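Local coordinates for protein immunomodulatory active chitinase (Trichuris suis, PDB 6G9C) that probably binds and hydrolyses chitin as a family 18 glycosidase and has immunomodulatory activity, at residues K197-G202 and S255-D260. Numbering follows the deposited sequence.
Sequences KTVDAG and SKYWSD
V199 packs against Y257 and W258, its CG1 meeting both rings while CG2 lies against the indole alone, and that packing is the tight half of a contact between two helices on the outside of the TIM barrel of this family 18 glycosidase. One segment belongs to the short helix 196-202, which follows strand 187-193, the other to helix 251-261; the axes of segments 197-202 and 255-260 run 28° apart in direction and approach to 11.0 Å, so side chains must bridge the gap. V199 CG1 sits over one face of the indole, displaced toward its rim, 4.2 Å from the centroid of the W258 six-membered ring, a CH-pi contact. CG2 lies 3.3 Å from W258 NE1, a van der Waals contact; the N-H itself is hydrogen-bonded to the backbone O of S193. With its polar atom satisfied, the buried indole packs against V192, I268 and L217 of the barrel strands, and Y203 meets it edge-to-face. The same methyl that lies over the indole, V199 CG1, also reaches the edge of the Y257 ring, 4.1 Å from CE2.

Toward solvent the packing gives way to the one hydrogen bond between the two segments. Y257, with CG anti to its own backbone nitrogen (chi1 -169°), reaches across to the partly exposed D200, where the carboxylate and phenol ring planes stand 50° apart. K261 forms a salt bridge to D200 OD1, so this oxygen as modelled faces both the lysine and the tyrosine. The phenol donates to it: Y257 OH to D200 OD1 is modelled at a very short 2.3 Å, a length best treated as doubtful, with OD1 lying in the plane of the ring.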
ATOM      1  N   LYS A 197      13.364  32.202 -22.262  1.00 43.71           N
ATOM      2  CA  LYS A 197      14.618  32.766 -21.772  1.00 53.33           C
ATOM      3  C   LYS A 197      15.115  32.008 -20.549  1.00 47.09           C
ATOM      4  O   LYS A 197      16.320  31.764 -20.407  1.00 46.78           O
ATOM      5  CB  LYS A 197      14.442  34.243 -21.432  1.00 58.32           C
ATOM      6  CG  LYS A 197      13.828  35.083 -22.531  1.00 70.96           C
ATOM      7  CD  LYS A 197      14.895  35.665 -23.445  1.00 77.05           C
ATOM      8  CE  LYS A 197      14.540  37.092 -23.861  1.00 82.75           C
ATOM      9  NZ  LYS A 197      13.233  37.182 -24.582  1.00 81.84           N
ATOM     10  N   THR A 198      14.198  31.648 -19.651  1.00 38.74           N
ATOM     11  CA  THR A 198      14.558  30.862 -18.476  1.00 45.08           C
ATOM     12  C   THR A 198      15.027  29.470 -18.873  1.00 43.11           C
ATOM     13  O   THR A 198      16.001  28.952 -18.312  1.00 42.77           O
ATOM     14  CB  THR A 198      13.363  30.785 -17.522  1.00 45.76           C
ATOM     15  OG1 THR A 198      12.972  32.115 -17.163  1.00 42.88           O
ATOM     16  CG2 THR A 198      13.714  30.005 -16.264  1.00 40.63           C
ATOM     17  N   VAL A 199      14.351  28.855 -19.851  1.00 39.20           N
ATOM     18  CA  VAL A 199      14.765  27.541 -20.344  1.00 37.27           C
ATOM     19  C   VAL A 199      16.178  27.615 -20.905  1.00 42.96           C
ATOM     20  O   VAL A 199      17.031  26.771 -20.609  1.00 42.40           O
ATOM     21  CB  VAL A 199      13.769  27.026 -21.404  1.00 40.69           C
ATOM     22  CG1 VAL A 199      14.263  25.724 -22.019  1.00 47.09           C
ATOM     23  CG2 VAL A 199      12.392  26.854 -20.816  1.00 34.16           C
ATOM     24  N   ASP A 200      16.445  28.645 -21.710  1.00 47.36           N
ATOM     25  CA  ASP A 200      17.770  28.840 -22.291  1.00 47.16           C
ATOM     26  C   ASP A 200      18.845  28.939 -21.218  1.00 50.89           C
ATOM     27  O   ASP A 200      19.921  28.340 -21.338  1.00 49.78           O
ATOM     28  CB  ASP A 200      17.774  30.104 -23.150  1.00 55.50           C
ATOM     29  CG  ASP A 200      17.457  29.824 -24.596  1.00 70.36           C
ATOM     30  OD1 ASP A 200      17.063  28.681 -24.905  1.00 70.43           O
ATOM     31  OD2 ASP A 200      17.620  30.744 -25.427  1.00 77.70           O
ATOM     32  N   ALA A 201      18.569  29.696 -20.157  1.00 52.43           N
ATOM     33  CA  ALA A 201      19.601  30.007 -19.179  1.00 50.00           C
ATOM     34  C   ALA A 201      19.889  28.825 -18.262  1.00 50.60           C
ATOM     35  O   ALA A 201      21.048  28.595 -17.890  1.00 45.25           O
ATOM     36  CB  ALA A 201      19.183  31.221 -18.355  1.00 53.57           C
ATOM     37  N   GLY A 202      18.857  28.062 -17.892  1.00 47.10           N
ATOM     38  CA  GLY A 202      18.973  27.161 -16.759  1.00 44.91           C
ATOM     39  C   GLY A 202      18.992  25.670 -17.036  1.00 42.99           C
ATOM     40  O   GLY A 202      19.408  24.890 -16.172  1.00 39.07           O
ATOM     41  N   SER A 255       5.583  24.894 -25.142  1.00 37.47           N
ATOM     42  CA  SER A 255       5.810  23.464 -25.339  1.00 35.57           C
ATOM     43  C   SER A 255       6.621  23.204 -26.607  1.00 40.74           C
ATOM     44  O   SER A 255       7.553  22.388 -26.604  1.00 36.33           O
ATOM     45  CB  SER A 255       4.469  22.728 -25.382  1.00 36.39           C
ATOM     46  OG  SER A 255       3.726  23.094 -26.533  1.00 38.07           O
ATOM     47  N   LYS A 256       6.290  23.898 -27.700  1.00 40.22           N
ATOM     48  CA  LYS A 256       7.068  23.756 -28.922  1.00 41.13           C
ATOM     49  C   LYS A 256       8.524  24.129 -28.694  1.00 43.85           C
ATOM     50  O   LYS A 256       9.418  23.541 -29.312  1.00 43.50           O
ATOM     51  CB  LYS A 256       6.469  24.616 -30.038  1.00 42.46           C
ATOM     52  CG  LYS A 256       7.257  24.604 -31.340  1.00 53.62           C
ATOM     53  CD  LYS A 256       6.555  25.428 -32.411  1.00 57.47           C
ATOM     54  CE  LYS A 256       7.093  25.120 -33.800  1.00 62.02           C
ATOM     55  NZ  LYS A 256       8.523  25.508 -33.940  1.00 62.17           N
ATOM     56  N   TYR A 257       8.784  25.093 -27.807  1.00 44.45           N
ATOM     57  CA  TYR A 257      10.166  25.491 -27.557  1.00 44.43           C
ATOM     58  C   TYR A 257      10.948  24.367 -26.885  1.00 42.02           C
ATOM     59  O   TYR A 257      12.082  24.074 -27.276  1.00 44.67           O
ATOM     60  CB  TYR A 257      10.222  26.764 -26.710  1.00 39.85           C
ATOM     61  CG  TYR A 257      11.624  27.347 -26.670  1.00 46.79           C
ATOM     62  CD1 TYR A 257      12.152  28.003 -27.773  1.00 50.74           C
ATOM     63  CD2 TYR A 257      12.431  27.206 -25.544  1.00 47.24           C
ATOM     64  CE1 TYR A 257      13.441  28.523 -27.752  1.00 53.59           C
ATOM     65  CE2 TYR A 257      13.718  27.723 -25.516  1.00 49.58           C
ATOM     66  CZ  TYR A 257      14.208  28.379 -26.623  1.00 52.11           C
ATOM     67  OH  TYR A 257      15.474  28.894 -26.602  1.00 61.00           O
ATOM     68  N   TRP A 258      10.360  23.728 -25.869  1.00 35.35           N
ATOM     69  CA  TRP A 258      11.021  22.587 -25.243  1.00 40.58           C
ATOM     70  C   TRP A 258      11.304  21.491 -26.262  1.00 45.43           C
ATOM     71  O   TRP A 258      12.391  20.897 -26.261  1.00 48.06           O
ATOM     72  CB  TRP A 258      10.172  22.054 -24.092  1.00 34.69           C
ATOM     73  CG  TRP A 258      10.441  22.773 -22.822  1.00 35.29           C
ATOM     74  CD1 TRP A 258       9.825  23.907 -22.375  1.00 32.20           C
ATOM     75  CD2 TRP A 258      11.405  22.416 -21.820  1.00 36.71           C
ATOM     76  NE1 TRP A 258      10.345  24.277 -21.158  1.00 35.26           N
ATOM     77  CE2 TRP A 258      11.323  23.385 -20.799  1.00 34.96           C
ATOM     78  CE3 TRP A 258      12.326  21.368 -21.687  1.00 37.51           C
ATOM     79  CZ2 TRP A 258      12.126  23.340 -19.660  1.00 32.15           C
ATOM     80  CZ3 TRP A 258      13.125  21.323 -20.546  1.00 33.58           C
ATOM     81  CH2 TRP A 258      13.017  22.304 -19.552  1.00 37.99           C
ATOM     82  N   SER A 259      10.345  21.226 -27.155  1.00 42.28           N
ATOM     83  CA  SER A 259      10.581  20.291 -28.250  1.00 42.92           C
ATOM     84  C   SER A 259      11.741  20.756 -29.122  1.00 44.63           C
ATOM     85  O   SER A 259      12.666  19.981 -29.411  1.00 46.39           O
ATOM     86  CB  SER A 259       9.313  20.134 -29.085  1.00 47.01           C
ATOM     87  OG  SER A 259       9.487  19.174 -30.116  1.00 45.83           O
ATOM     88  N   ASP A 260      11.716  22.027 -29.546  1.00 39.97           N
ATOM     89  CA  ASP A 260      12.771  22.528 -30.427  1.00 49.42           C
ATOM     90  C   ASP A 260      14.140  22.449 -29.762  1.00 46.72           C
ATOM     91  O   ASP A 260      15.158  22.331 -30.451  1.00 49.90           O
ATOM     92  CB  ASP A 260      12.483  23.973 -30.850  1.00 48.48           C
ATOM     93  CG  ASP A 260      11.364  24.081 -31.874  1.00 55.12           C
ATOM     94  OD1 ASP A 260      11.082  23.086 -32.582  1.00 54.86           O
ATOM     95  OD2 ASP A 260      10.777  25.180 -31.981  1.00 56.52           O
TER